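Local atomic coordinates of Rubredoxin\:oxygen oxidoreductase (Desulfovibrio gigas, PDB entry 1E5D), a protein that catalyses the four-electron reduction of dioxygen to two waters, using a diiron centre in a lactamase-fold domain and FMN in a flavodoxin-like domain. Residues A[252-258]-A[303-309]; A[265-270]-A[341-345]. One frame throughout, in Å; residues are numbered along the deposited sequence.

Contact 1: A[252-258]-A[303-309]; sequences TNKVVIF and DAGAVIV
Lys254 O is gripped twice: Gly305 N donates to it at 2.8 Å, in the carbonyl plane, and Ala306 N adds a weak bond at 3.3 Å. Glycine suits position 305, since a CB there would run into Thr252 O. From here the strands run parallel, in the register Val255–Ala306 to Phe258–Val309. Val256 uses both its backbone groups, its N bonding to Ala306 O and its O receiving Ile308 N at 2.8 Å, and Phe258 N continues the ladder to Ile308 O. At the start of strand 254-258 the side chain of Lys254 reaches to Asp303, in the loop before the other strand, its NZ meeting OD1 on the syn side, 26° out of the carboxylate plane, in a salt bridge.

Mostly beta-branched residues, at home in strands, line both faces, with Ala306 and Phe258 among them. On one, Val255 CG1 lies 3.7 Å from Ile308 CG1, while Ile257 and Ile308 lie side by side. On the other, the Phe258 ring lies alongside Val309, whose CG1 sits over one face, 4.0 Å from the centroid, a CH-pi contact. With CG between the backbone N and the carbonyl carbon (chi1 77°), the ring swings across to Val309, and its CE2 also meets Val307 CG1 obliquely.

These are two inner strands of the five-stranded parallel sheet of the flavodoxin-like domain, and strand 283-288 bonds to the other edge of 254-259. Helix 379-400 packs on Ala306 and Ile308, helix 320-331 covers Phe258 and Val309, and Glu300 in helix 294-302 gives Lys254 a second salt bridge.

Contact 2: A[265-270]-A[341-345]; sequences STEKMA and AFGSF. With FMN (flavin mononucleotide), chain C.
Polar bonds around the FMN phosphate bring together Thr266 and Ser344, which with Ser265 line the FMN pocket. Thr266 OG1 donates to FMN O1P at 2.6 Å and accepts a weak bond from Ser344 N at 3.4 Å, linking helix, strand and cofactor. Its chi1 of -58° sets OG1 beside the backbone N, which also bonds to O1P. Ser265 N binds FMN O3P at 2.6 Å. N-H groups at the start of the helix after the first strand hold the phosphate in the usual flavodoxin manner, probably aided by the helix dipole. Ser344 OG accepts a bond from FMN O4' at 3.0 Å and offers its one proton to the carbonyls of Asn375 and Val373, a double role that suits a hydroxyl.

Van der Waals contacts make up the rest, two of them with carbonyls: Phe342 presents its ring edge, in plane, to Thr266 O, 3.5 Å from CE2, and Met269, bent at chi3 (68°), brings CE within 3.5 Å of Gly343 O. The Thr266 side chain crosses that of Phe342 at a slant, CG2 to CE2, Met269 CB meets CD2, and Ala270, with only a methyl, lets Phe342 CZ within 3.8 Å of its CB. Gly343 has backbone angles that would jam a CB against the preceding carbonyl.

Helix 265-279 follows strand 254-259, whose Tyr259 touches Ala270. Strand 338-345 lies between 306-310 and 371-374, and Leu385 of helix 379-400 borders Met269.

How the contacts relate
Both contacts are buried and share one parallel sheet, but contact 1 joins two strands within it, whereas contact 2 packs a helix onto it. Strand 254-259 leads to helix 265-279, and strand 306-310 neighbours 338-345, so the four elements adjoin in chain or sheet. They meet directly: Phe342 N probably bonds to Val309 O at 3.0 Å, and the Phe342 ring rests against Ile257 and Ile308. Contact 1 lies away from the cofactor and relies on a parallel backbone ladder, aliphatic side chains with one aromatic ring, and a salt bridge at its partly exposed start. Contact 2 lies toward the C-terminal end of the strands, where hydroxyls and helix N-H groups serve the flavin phosphate and ribityl chain.

Contact 1: A[252-258]-A[303-309]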
# COMPACT_ATOMS: atom_id res chain seq x y z
N THR A 252 -15.64 15.82 15.74
CA THR A 252 -16.23 15.14 16.86
C THR A 252 -15.11 14.68 17.80
O THR A 252 -13.92 14.85 17.50
CB THR A 252 -17.06 13.92 16.44
OG1 THR A 252 -16.19 12.97 15.81
CG2 THR A 252 -18.11 14.29 15.42
N ASN A 253 -15.49 14.11 18.93
CA ASN A 253 -14.59 13.64 19.96
C ASN A 253 -13.94 12.31 19.61
O ASN A 253 -13.51 11.56 20.48
CB ASN A 253 -15.38 13.48 21.27
CG ASN A 253 -14.55 13.78 22.50
OD1 ASN A 253 -13.49 14.41 22.39
ND2 ASN A 253 -15.04 13.34 23.65
N LYS A 254 -13.88 12.01 18.32
CA LYS A 254 -13.35 10.75 17.82
C LYS A 254 -11.90 10.90 17.37
O LYS A 254 -11.52 11.82 16.65
CB LYS A 254 -14.22 10.27 16.66
CG LYS A 254 -13.91 8.87 16.15
CD LYS A 254 -14.97 8.42 15.17
CE LYS A 254 -14.41 7.56 14.06
NZ LYS A 254 -15.35 7.50 12.91
N VAL A 255 -11.09 9.96 17.84
CA VAL A 255 -9.68 9.94 17.47
C VAL A 255 -9.41 8.64 16.71
O VAL A 255 -9.74 7.55 17.17
CB VAL A 255 -8.76 10.09 18.69
CG1 VAL A 255 -7.30 10.06 18.29
CG2 VAL A 255 -9.05 11.38 19.44
N VAL A 256 -8.84 8.76 15.53
CA VAL A 256 -8.40 7.68 14.69
C VAL A 256 -6.87 7.62 14.75
O VAL A 256 -6.18 8.56 14.35
CB VAL A 256 -8.81 7.84 13.22
CG1 VAL A 256 -8.06 6.83 12.36
CG2 VAL A 256 -10.31 7.70 13.04
N ILE A 257 -6.36 6.52 15.25
CA ILE A 257 -4.93 6.26 15.27
C ILE A 257 -4.60 5.21 14.22
O ILE A 257 -5.12 4.09 14.25
CB ILE A 257 -4.47 5.78 16.65
CG1 ILE A 257 -4.73 6.77 17.78
CG2 ILE A 257 -3.01 5.38 16.60
CD1 ILE A 257 -4.74 6.13 19.16
N PHE A 258 -3.73 5.52 13.26
CA PHE A 258 -3.36 4.46 12.32
C PHE A 258 -1.83 4.44 12.25
O PHE A 258 -1.15 5.45 12.33
CB PHE A 258 -4.03 4.63 10.98
CG PHE A 258 -3.54 5.64 9.98
CD1 PHE A 258 -2.50 5.34 9.11
CD2 PHE A 258 -4.11 6.89 9.87
CE1 PHE A 258 -2.05 6.23 8.16
CE2 PHE A 258 -3.66 7.79 8.92
CZ PHE A 258 -2.63 7.47 8.06
N ASP A 303 -15.42 11.44 10.12
CA ASP A 303 -16.07 12.14 11.22
C ASP A 303 -15.17 12.17 12.45
O ASP A 303 -15.63 12.46 13.56
CB ASP A 303 -17.42 11.48 11.54
CG ASP A 303 -17.24 10.00 11.85
OD1 ASP A 303 -16.17 9.46 11.51
OD2 ASP A 303 -18.16 9.39 12.43
N ALA A 304 -13.87 11.91 12.30
CA ALA A 304 -12.98 12.03 13.45
C ALA A 304 -12.52 13.47 13.63
O ALA A 304 -12.46 14.21 12.64
CB ALA A 304 -11.76 11.14 13.29
N GLY A 305 -12.17 13.88 14.84
CA GLY A 305 -11.63 15.22 15.02
C GLY A 305 -10.11 15.23 15.02
O GLY A 305 -9.46 16.24 14.74
N ALA A 306 -9.51 14.09 15.34
CA ALA A 306 -8.05 14.04 15.30
C ALA A 306 -7.55 12.77 14.61
O ALA A 306 -8.10 11.68 14.80
CB ALA A 306 -7.47 14.11 16.71
N VAL A 307 -6.50 12.92 13.82
CA VAL A 307 -5.90 11.80 13.11
C VAL A 307 -4.48 11.62 13.60
O VAL A 307 -3.66 12.53 13.40
CB VAL A 307 -5.94 12.04 11.60
CG1 VAL A 307 -5.18 10.99 10.82
CG2 VAL A 307 -7.39 12.09 11.13
N ILE A 308 -4.18 10.51 14.26
CA ILE A 308 -2.83 10.24 14.74
C ILE A 308 -2.18 9.12 13.92
O ILE A 308 -2.80 8.07 13.72
CB ILE A 308 -2.81 9.83 16.22
CG1 ILE A 308 -3.83 10.57 17.09
CG2 ILE A 308 -1.40 9.95 16.79
CD1 ILE A 308 -3.55 12.05 17.19
N VAL A 309 -0.97 9.34 13.45
CA VAL A 309 -0.26 8.42 12.57
C VAL A 309 1.06 7.98 13.18
O VAL A 309 1.85 8.75 13.71
CB VAL A 309 0.07 9.02 11.20
CG1 VAL A 309 0.43 7.89 10.24
CG2 VAL A 309 -1.08 9.85 10.65

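Contact 2: A[265-270]-A[341-345]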
# COMPACT_ATOMS: atom_id res chain seq x y z
N SER A 265 7.20 -1.96 18.37
CA SER A 265 7.34 -0.86 19.34
C SER A 265 6.40 0.26 18.95
O SER A 265 5.76 0.90 19.79
CB SER A 265 8.78 -0.37 19.44
OG SER A 265 9.65 -1.36 19.96
N THR A 266 6.29 0.53 17.64
CA THR A 266 5.33 1.56 17.25
C THR A 266 3.92 1.11 17.61
O THR A 266 3.02 1.90 17.87
CB THR A 266 5.43 1.89 15.75
OG1 THR A 266 6.77 2.32 15.47
CG2 THR A 266 4.51 3.05 15.38
N GLU A 267 3.71 -0.21 17.66
CA GLU A 267 2.37 -0.68 18.02
C GLU A 267 2.04 -0.39 19.48
O GLU A 267 0.94 0.08 19.79
CB GLU A 267 2.22 -2.18 17.73
CG GLU A 267 0.77 -2.62 17.81
CD GLU A 267 0.61 -4.11 18.04
OE1 GLU A 267 1.48 -4.88 17.57
OE2 GLU A 267 -0.39 -4.50 18.68
N LYS A 268 2.98 -0.66 20.37
CA LYS A 268 2.85 -0.39 21.80
C LYS A 268 2.57 1.09 22.08
O LYS A 268 1.68 1.45 22.85
CB LYS A 268 4.13 -0.83 22.53
CG LYS A 268 4.26 -2.34 22.60
CD LYS A 268 5.58 -2.77 23.19
CE LYS A 268 6.00 -4.14 22.67
NZ LYS A 268 6.84 -4.87 23.66
N MET A 269 3.34 1.95 21.43
CA MET A 269 3.07 3.38 21.49
C MET A 269 1.62 3.63 21.08
O MET A 269 0.88 4.33 21.76
CB MET A 269 4.07 4.12 20.60
CG MET A 269 5.52 3.84 20.99
SD MET A 269 6.71 4.56 19.84
CE MET A 269 6.47 6.31 20.15
N ALA A 270 1.19 3.04 19.96
CA ALA A 270 -0.19 3.21 19.52
C ALA A 270 -1.19 2.74 20.56
O ALA A 270 -2.18 3.41 20.86
CB ALA A 270 -0.44 2.48 18.21
N ALA A 341 1.62 12.61 15.45
CA ALA A 341 2.55 11.65 14.86
C ALA A 341 3.43 11.01 15.93
O ALA A 341 3.70 11.54 17.00
CB ALA A 341 3.41 12.31 13.81
N PHE A 342 3.90 9.80 15.63
CA PHE A 342 4.75 9.12 16.61
C PHE A 342 5.47 7.97 15.93
O PHE A 342 5.16 7.61 14.80
CB PHE A 342 3.91 8.63 17.79
CG PHE A 342 2.89 7.57 17.41
CD1 PHE A 342 1.69 7.93 16.82
CD2 PHE A 342 3.14 6.22 17.66
CE1 PHE A 342 0.75 6.98 16.47
CE2 PHE A 342 2.20 5.27 17.32
CZ PHE A 342 1.00 5.64 16.72
N GLY A 343 6.45 7.39 16.61
CA GLY A 343 7.16 6.29 15.97
C GLY A 343 8.43 5.92 16.71
O GLY A 343 8.87 6.65 17.59
N SER A 344 8.97 4.78 16.31
CA SER A 344 10.22 4.27 16.84
C SER A 344 11.24 4.29 15.71
O SER A 344 10.87 4.18 14.54
CB SER A 344 10.02 2.86 17.40
OG SER A 344 11.14 2.44 18.14
N PHE A 345 12.51 4.45 16.03
CA PHE A 345 13.58 4.57 15.04
C PHE A 345 14.83 3.94 15.63
O PHE A 345 14.86 3.73 16.85
CB PHE A 345 13.85 6.03 14.65
CG PHE A 345 14.49 6.80 15.80
CD1 PHE A 345 13.72 7.22 16.86
CD2 PHE A 345 15.85 7.07 15.79
CE1 PHE A 345 14.31 7.89 17.92
CE2 PHE A 345 16.45 7.73 16.85
CZ PHE A 345 15.67 8.14 17.92
N1 FMN C . 15.91 2.93 11.87
C2 FMN C . 16.43 4.08 11.48
O2 FMN C . 16.80 4.92 12.26
N3 FMN C . 16.57 4.40 10.10
C4 FMN C . 16.53 3.41 9.15
O4 FMN C . 16.63 3.74 7.98
C4A FMN C . 16.01 2.12 9.58
N5 FMN C . 15.58 1.21 8.67
C5A FMN C . 15.41 -0.07 9.14
C6 FMN C . 15.09 -1.07 8.19
C7 FMN C . 14.65 -2.31 8.58
C7M FMN C . 14.05 -3.25 7.57
C8 FMN C . 14.46 -2.60 9.99
C8M FMN C . 14.20 -4.01 10.45
C9 FMN C . 14.96 -1.68 10.93
C9A FMN C . 15.23 -0.38 10.52
N10 FMN C . 15.36 0.72 11.42
C10 FMN C . 15.80 1.90 11.01
C1' FMN C . 15.23 0.41 12.87
C2' FMN C . 13.75 0.42 13.31
O2' FMN C . 13.18 1.71 13.08
C3' FMN C . 13.76 0.10 14.79
O3' FMN C . 13.95 -1.31 14.89
C4' FMN C . 12.43 0.47 15.45
O4' FMN C . 12.47 0.12 16.85
C5' FMN C . 11.34 -0.29 14.73
O5' FMN C . 9.96 0.04 15.40
P FMN C . 8.80 -0.95 15.34
O1P FMN C . 7.54 -0.13 15.58
O2P FMN C . 8.81 -1.71 14.17
O3P FMN C . 8.94 -1.91 16.43